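Local atomic coordinates of acetyl-CoA C-acetyltransferase (Syntrophomonas wolfei subsp. wolfei, PDB entry 7N7Z), a protein that probably catalyses the thiolase reaction that interconverts two molecules of acetyl-CoA with acetoacetyl-CoA and free coenzyme A. Residues 7-19 / 33-45. Numbering follows the deposited sequence.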
ATOM      1  N   GLU B   7      48.614  12.033  -7.640  1.00 46.14           N
ATOM      2  CA  GLU B   7      48.365  11.954  -6.209  1.00 41.75           C
ATOM      3  C   GLU B   7      47.084  12.711  -5.886  1.00 39.98           C
ATOM      4  O   GLU B   7      46.822  13.777  -6.449  1.00 38.68           O
ATOM      5  CB  GLU B   7      49.533  12.539  -5.414  1.00 43.83           C
ATOM      6  CG  GLU B   7      50.659  11.555  -5.143  1.00 49.90           C
ATOM      7  CD  GLU B   7      51.922  12.235  -4.648  1.00 50.79           C
ATOM      8  OE1 GLU B   7      52.481  11.782  -3.627  1.00 52.12           O
ATOM      9  OE2 GLU B   7      52.354  13.223  -5.278  1.00 49.77           O
ATOM     10  N   VAL B   8      46.285  12.153  -4.980  1.00 38.28           N
ATOM     11  CA  VAL B   8      44.990  12.717  -4.620  1.00 37.91           C
ATOM     12  C   VAL B   8      45.039  13.189  -3.174  1.00 35.33           C
ATOM     13  O   VAL B   8      45.648  12.539  -2.316  1.00 35.28           O
ATOM     14  CB  VAL B   8      43.856  11.694  -4.826  1.00 38.11           C
ATOM     15  CG1 VAL B   8      42.507  12.332  -4.535  1.00 34.03           C
ATOM     16  CG2 VAL B   8      43.900  11.139  -6.245  1.00 38.41           C
ATOM     17  N   VAL B   9      44.389  14.323  -2.908  1.00 34.03           N
ATOM     18  CA  VAL B   9      44.323  14.901  -1.574  1.00 35.73           C
ATOM     19  C   VAL B   9      42.876  15.262  -1.266  1.00 35.81           C
ATOM     20  O   VAL B   9      42.040  15.409  -2.162  1.00 32.97           O
ATOM     21  CB  VAL B   9      45.226  16.147  -1.428  1.00 34.54           C
ATOM     22  CG1 VAL B   9      46.688  15.772  -1.615  1.00 36.64           C
ATOM     23  CG2 VAL B   9      44.815  17.230  -2.421  1.00 37.58           C
ATOM     24  N   VAL B  10      42.589  15.406   0.025  1.00 32.23           N
ATOM     25  CA  VAL B  10      41.295  15.869   0.511  1.00 35.15           C
ATOM     26  C   VAL B  10      41.461  17.306   0.982  1.00 37.11           C
ATOM     27  O   VAL B  10      42.396  17.614   1.732  1.00 36.41           O
ATOM     28  CB  VAL B  10      40.760  14.978   1.647  1.00 36.35           C
ATOM     29  CG1 VAL B  10      39.316  15.339   1.968  1.00 35.27           C
ATOM     30  CG2 VAL B  10      40.887  13.511   1.274  1.00 35.59           C
ATOM     31  N   VAL B  11      40.558  18.179   0.547  1.00 34.97           N
ATOM     32  CA  VAL B  11      40.653  19.598   0.858  1.00 39.15           C
ATOM     33  C   VAL B  11      39.548  20.071   1.794  1.00 35.66           C
ATOM     34  O   VAL B  11      39.740  21.083   2.487  1.00 37.19           O
ATOM     35  CB  VAL B  11      40.658  20.445  -0.433  1.00 38.82           C
ATOM     36  CG1 VAL B  11      40.836  21.919  -0.114  1.00 39.92           C
ATOM     37  CG2 VAL B  11      41.762  19.974  -1.366  1.00 42.39           C
ATOM     38  N   GLY B  12      38.415  19.387   1.845  1.00 34.35           N
ATOM     39  CA  GLY B  12      37.340  19.763   2.746  1.00 33.56           C
ATOM     40  C   GLY B  12      36.572  18.537   3.181  1.00 33.41           C
ATOM     41  O   GLY B  12      36.420  17.576   2.419  1.00 31.30           O
ATOM     42  N   MET B  13      36.087  18.568   4.422  1.00 29.98           N
ATOM     43  CA  MET B  13      35.374  17.438   5.000  1.00 32.19           C
ATOM     44  C   MET B  13      34.342  17.947   5.991  1.00 29.65           C
ATOM     45  O   MET B  13      34.601  18.900   6.731  1.00 32.08           O
ATOM     46  CB  MET B  13      36.335  16.474   5.703  1.00 32.31           C
ATOM     47  CG  MET B  13      37.361  15.847   4.782  1.00 36.15           C
ATOM     48  SD  MET B  13      38.479  14.742   5.658  1.00 38.16           S
ATOM     49  CE  MET B  13      37.718  13.165   5.314  1.00 41.44           C
ATOM     50  N   ALA B  14      33.179  17.300   6.013  1.00 30.36           N
ATOM     51  CA  ALA B  14      32.118  17.687   6.930  1.00 26.04           C
ATOM     52  C   ALA B  14      31.122  16.545   7.048  1.00 29.50           C
ATOM     53  O   ALA B  14      31.006  15.697   6.160  1.00 28.12           O
ATOM     54  CB  ALA B  14      31.409  18.963   6.467  1.00 30.49           C
ATOM     55  N   ARG B  15      30.408  16.537   8.171  1.00 27.18           N
ATOM     56  CA  ARG B  15      29.305  15.613   8.376  1.00 28.17           C
ATOM     57  C   ARG B  15      28.266  16.294   9.252  1.00 29.80           C
ATOM     58  O   ARG B  15      28.572  17.221  10.006  1.00 30.99           O
ATOM     59  CB  ARG B  15      29.771  14.296   9.012  1.00 27.56           C
ATOM     60  CG  ARG B  15      30.249  14.400  10.460  1.00 28.71           C
ATOM     61  CD  ARG B  15      30.290  13.024  11.116  1.00 26.67           C
ATOM     62  NE  ARG B  15      30.772  13.064  12.493  1.00 31.89           N
ATOM     63  CZ  ARG B  15      29.998  13.073  13.572  1.00 31.26           C
ATOM     64  NH1 ARG B  15      28.678  13.086  13.480  1.00 29.42           N
ATOM     65  NH2 ARG B  15      30.565  13.069  14.776  1.00 31.93           N
ATOM     66  N   THR B  16      27.029  15.835   9.130  1.00 26.85           N
ATOM     67  CA  THR B  16      25.976  16.252  10.039  1.00 26.66           C
ATOM     68  C   THR B  16      26.064  15.422  11.309  1.00 30.25           C
ATOM     69  O   THR B  16      26.798  14.433  11.373  1.00 30.23           O
ATOM     70  CB  THR B  16      24.611  16.089   9.375  1.00 27.70           C
ATOM     71  OG1 THR B  16      24.273  14.699   9.303  1.00 28.45           O
ATOM     72  CG2 THR B  16      24.617  16.681   7.971  1.00 31.42           C
ATOM     73  N   PRO B  17      25.337  15.805  12.356  1.00 29.12           N
ATOM     74  CA  PRO B  17      25.213  14.917  13.515  1.00 29.65           C
ATOM     75  C   PRO B  17      24.554  13.608  13.110  1.00 32.46           C
ATOM     76  O   PRO B  17      23.834  13.525  12.113  1.00 33.07           O
ATOM     77  CB  PRO B  17      24.335  15.713  14.489  1.00 35.76           C
ATOM     78  CG  PRO B  17      24.468  17.137  14.057  1.00 36.60           C
ATOM     79  CD  PRO B  17      24.644  17.088  12.566  1.00 31.10           C
ATOM     80  N   ILE B  18      24.820  12.569  13.893  1.00 32.78           N
ATOM     81  CA  ILE B  18      24.211  11.261  13.680  1.00 32.92           C
ATOM     82  C   ILE B  18      22.931  11.215  14.507  1.00 33.70           C
ATOM     83  O   ILE B  18      22.976  11.122  15.736  1.00 34.68           O
ATOM     84  CB  ILE B  18      25.168  10.123  14.053  1.00 33.22           C
ATOM     85  CG1 ILE B  18      26.458  10.239  13.235  1.00 30.95           C
ATOM     86  CG2 ILE B  18      24.508   8.768  13.812  1.00 34.59           C
ATOM     87  CD1 ILE B  18      27.499   9.193  13.566  1.00 35.79           C
ATOM     88  N   GLY B  19      21.785  11.288  13.827  1.00 31.70           N
ATOM     89  CA  GLY B  19      20.513  11.333  14.507  1.00 31.38           C
ATOM     90  C   GLY B  19      19.948   9.955  14.804  1.00 34.58           C
ATOM     91  O   GLY B  19      20.300   8.962  14.171  1.00 30.71           O
ATOM     92  N   LEU B  33      19.978  16.520   3.859  1.00 28.67           N
ATOM     93  CA  LEU B  33      21.158  16.304   4.690  1.00 31.44           C
ATOM     94  C   LEU B  33      22.422  16.302   3.840  1.00 30.89           C
ATOM     95  O   LEU B  33      23.446  16.872   4.235  1.00 28.35           O
ATOM     96  CB  LEU B  33      21.040  14.986   5.454  1.00 30.35           C
ATOM     97  CG  LEU B  33      20.089  14.936   6.650  1.00 32.40           C
ATOM     98  CD1 LEU B  33      19.782  13.489   7.007  1.00 32.16           C
ATOM     99  CD2 LEU B  33      20.667  15.670   7.848  1.00 28.92           C
ATOM    100  N   ALA B  34      22.368  15.657   2.672  1.00 31.52           N
ATOM    101  CA  ALA B  34      23.519  15.639   1.778  1.00 28.66           C
ATOM    102  C   ALA B  34      23.906  17.049   1.352  1.00 29.52           C
ATOM    103  O   ALA B  34      25.096  17.373   1.259  1.00 31.06           O
ATOM    104  CB  ALA B  34      23.215  14.776   0.554  1.00 28.71           C
ATOM    105  N   ILE B  35      22.914  17.902   1.090  1.00 28.08           N
ATOM    106  CA  ILE B  35      23.202  19.266   0.657  1.00 31.72           C
ATOM    107  C   ILE B  35      23.920  20.034   1.760  1.00 31.58           C
ATOM    108  O   ILE B  35      24.866  20.788   1.496  1.00 31.66           O
ATOM    109  CB  ILE B  35      21.901  19.972   0.228  1.00 29.53           C
ATOM    110  CG1 ILE B  35      21.505  19.529  -1.181  1.00 32.96           C
ATOM    111  CG2 ILE B  35      22.063  21.485   0.282  1.00 31.59           C
ATOM    112  CD1 ILE B  35      20.045  19.729  -1.493  1.00 33.05           C
ATOM    113  N   ILE B  36      23.487  19.857   3.009  1.00 30.58           N
ATOM    114  CA  ILE B  36      24.119  20.565   4.118  1.00 32.56           C
ATOM    115  C   ILE B  36      25.560  20.101   4.292  1.00 31.11           C
ATOM    116  O   ILE B  36      26.480  20.915   4.434  1.00 34.32           O
ATOM    117  CB  ILE B  36      23.301  20.377   5.409  1.00 31.96           C
ATOM    118  CG1 ILE B  36      21.964  21.112   5.297  1.00 30.14           C
ATOM    119  CG2 ILE B  36      24.088  20.881   6.616  1.00 34.99           C
ATOM    120  CD1 ILE B  36      20.951  20.721   6.356  1.00 31.20           C
ATOM    121  N   ALA B  37      25.780  18.784   4.269  1.00 32.75           N
ATOM    122  CA  ALA B  37      27.135  18.262   4.415  1.00 28.74           C
ATOM    123  C   ALA B  37      28.007  18.651   3.228  1.00 32.10           C
ATOM    124  O   ALA B  37      29.185  18.987   3.401  1.00 30.92           O
ATOM    125  CB  ALA B  37      27.095  16.742   4.572  1.00 28.19           C
ATOM    126  N   ALA B  38      27.448  18.612   2.016  1.00 29.27           N
ATOM    127  CA  ALA B  38      28.226  18.958   0.832  1.00 30.00           C
ATOM    128  C   ALA B  38      28.632  20.426   0.848  1.00 30.19           C
ATOM    129  O   ALA B  38      29.785  20.762   0.557  1.00 29.82           O
ATOM    130  CB  ALA B  38      27.430  18.636  -0.432  1.00 30.89           C
ATOM    131  N   ASN B  39      27.693  21.317   1.179  1.00 29.22           N
ATOM    132  CA  ASN B  39      28.019  22.738   1.245  1.00 32.24           C
ATOM    133  C   ASN B  39      29.101  23.003   2.283  1.00 35.70           C
ATOM    134  O   ASN B  39      30.005  23.815   2.058  1.00 37.48           O
ATOM    135  CB  ASN B  39      26.763  23.549   1.561  1.00 34.56           C
ATOM    136  CG  ASN B  39      25.917  23.814   0.333  1.00 35.52           C
ATOM    137  OD1 ASN B  39      26.439  24.008  -0.766  1.00 31.91           O
ATOM    138  ND2 ASN B  39      24.602  23.821   0.513  1.00 33.14           N
ATOM    139  N   ALA B  40      29.025  22.322   3.429  1.00 32.60           N
ATOM    140  CA  ALA B  40      30.041  22.492   4.460  1.00 34.99           C
ATOM    141  C   ALA B  40      31.417  22.099   3.939  1.00 33.01           C
ATOM    142  O   ALA B  40      32.388  22.848   4.087  1.00 34.98           O
ATOM    143  CB  ALA B  40      29.677  21.668   5.695  1.00 36.54           C
ATOM    144  N   ALA B  41      31.517  20.923   3.318  1.00 31.38           N
ATOM    145  CA  ALA B  41      32.804  20.482   2.790  1.00 34.19           C
ATOM    146  C   ALA B  41      33.320  21.440   1.722  1.00 31.59           C
ATOM    147  O   ALA B  41      34.516  21.751   1.683  1.00 29.32           O
ATOM    148  CB  ALA B  41      32.681  19.066   2.230  1.00 29.60           C
ATOM    149  N   ILE B  42      32.430  21.926   0.854  1.00 29.99           N
ATOM    150  CA  ILE B  42      32.853  22.810  -0.228  1.00 34.02           C
ATOM    151  C   ILE B  42      33.362  24.132   0.333  1.00 34.52           C
ATOM    152  O   ILE B  42      34.417  24.633  -0.075  1.00 35.58           O
ATOM    153  CB  ILE B  42      31.703  23.029  -1.228  1.00 31.18           C
ATOM    154  CG1 ILE B  42      31.441  21.743  -2.017  1.00 33.01           C
ATOM    155  CG2 ILE B  42      32.033  24.184  -2.169  1.00 35.09           C
ATOM    156  CD1 ILE B  42      30.194  21.788  -2.879  1.00 27.72           C
ATOM    157  N   GLU B  43      32.620  24.722   1.270  1.00 36.07           N
ATOM    158  CA  GLU B  43      33.059  25.976   1.869  1.00 35.39           C
ATOM    159  C   GLU B  43      34.385  25.795   2.597  1.00 38.06           C
ATOM    160  O   GLU B  43      35.299  26.617   2.460  1.00 40.27           O
ATOM    161  CB  GLU B  43      32.001  26.506   2.834  1.00 40.40           C
ATOM    162  CG  GLU B  43      32.392  27.828   3.466  1.00 51.68           C
ATOM    163  CD  GLU B  43      33.253  27.645   4.700  1.00 57.20           C
ATOM    164  OE1 GLU B  43      34.388  28.159   4.736  1.00 56.73           O
ATOM    165  OE2 GLU B  43      32.778  27.004   5.651  1.00 57.41           O
ATOM    166  N   ARG B  44      34.495  24.737   3.403  1.00 36.59           N
ATOM    167  CA  ARG B  44      35.717  24.515   4.170  1.00 36.70           C
ATOM    168  C   ARG B  44      36.917  24.354   3.248  1.00 35.06           C
ATOM    169  O   ARG B  44      38.016  24.828   3.558  1.00 38.75           O
ATOM    170  CB  ARG B  44      35.557  23.286   5.063  1.00 35.28           C
ATOM    171  CG  ARG B  44      34.561  23.482   6.191  1.00 36.73           C
ATOM    172  CD  ARG B  44      34.145  22.163   6.813  1.00 31.40           C
ATOM    173  NE  ARG B  44      33.231  22.363   7.931  1.00 32.42           N
ATOM    174  CZ  ARG B  44      32.931  21.437   8.832  1.00 32.00           C
ATOM    175  NH1 ARG B  44      33.452  20.222   8.777  1.00 33.85           N
ATOM    176  NH2 ARG B  44      32.086  21.740   9.815  1.00 30.33           N
ATOM    177  N   ALA B  45      36.726  23.688   2.109  1.00 32.44           N
ATOM    178  CA  ALA B  45      37.809  23.562   1.142  1.00 37.62           C
ATOM    179  C   ALA B  45      38.175  24.908   0.531  1.00 36.87           C
ATOM    180  O   ALA B  45      39.322  25.106   0.115  1.00 39.15           O
ATOM    181  CB  ALA B  45      37.415  22.574   0.042  1.00 37.21           C
TER
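Ala14 of strand 8-15 rests its methyl on helix 33-45, 3.3 Å from Ala40 CB, a tight approach that only small side chains permit. Gly12, Ala37, Ala41 and Ala45 belong to the same close fit: the axes come within 6.0 Å and run roughly antiparallel, at 146°. At Gly12 any side chain is excluded, because a beta carbon there would collide with Ala41 O and Ala45 CB; its bare CA instead lies 3.6 Å from Ala41 O. At the C-terminal end of the helix segment, Val11 CG1, anti to the backbone N (chi1 -177°), presses on Ala45 CB, while Ala45 CA makes a CA-H...O contact of 3.4 Å with Val11 O. Toward the other end, the side chains of Thr16 and Leu33 cross at about a right angle: Thr16 CG2 meets Leu33 CD2 at 4.1 Å, and OG1 turns to polar partners, Pro17 O and the backbone N of Ala257 on the adjoining strand 254-264.

The polar link across the interface comes from Arg44. Its chain, extended from CG to NE, carries the guanidinium past Ala14, whose CB lies over one face, and NH1 donates to Met13 O at 2.7 Å with an N-H...O angle of 150°. The bond uses a carbonyl lone pair, and the oxygen sits at the guanidinium edge, near its plane. Backbone carbonyls of Glu202 and Ile203 take further N-H groups, so a planar multiple donor suits this place. A leucine here would probably leave Met13 O without this donor and the carbonyls of Glu202 and Ile203 without theirs.

Helix 30-45 thus lies against a strand in the middle of the mixed sheet through small apolar residues, with one arginine tying three main-chain carbonyls together at its border.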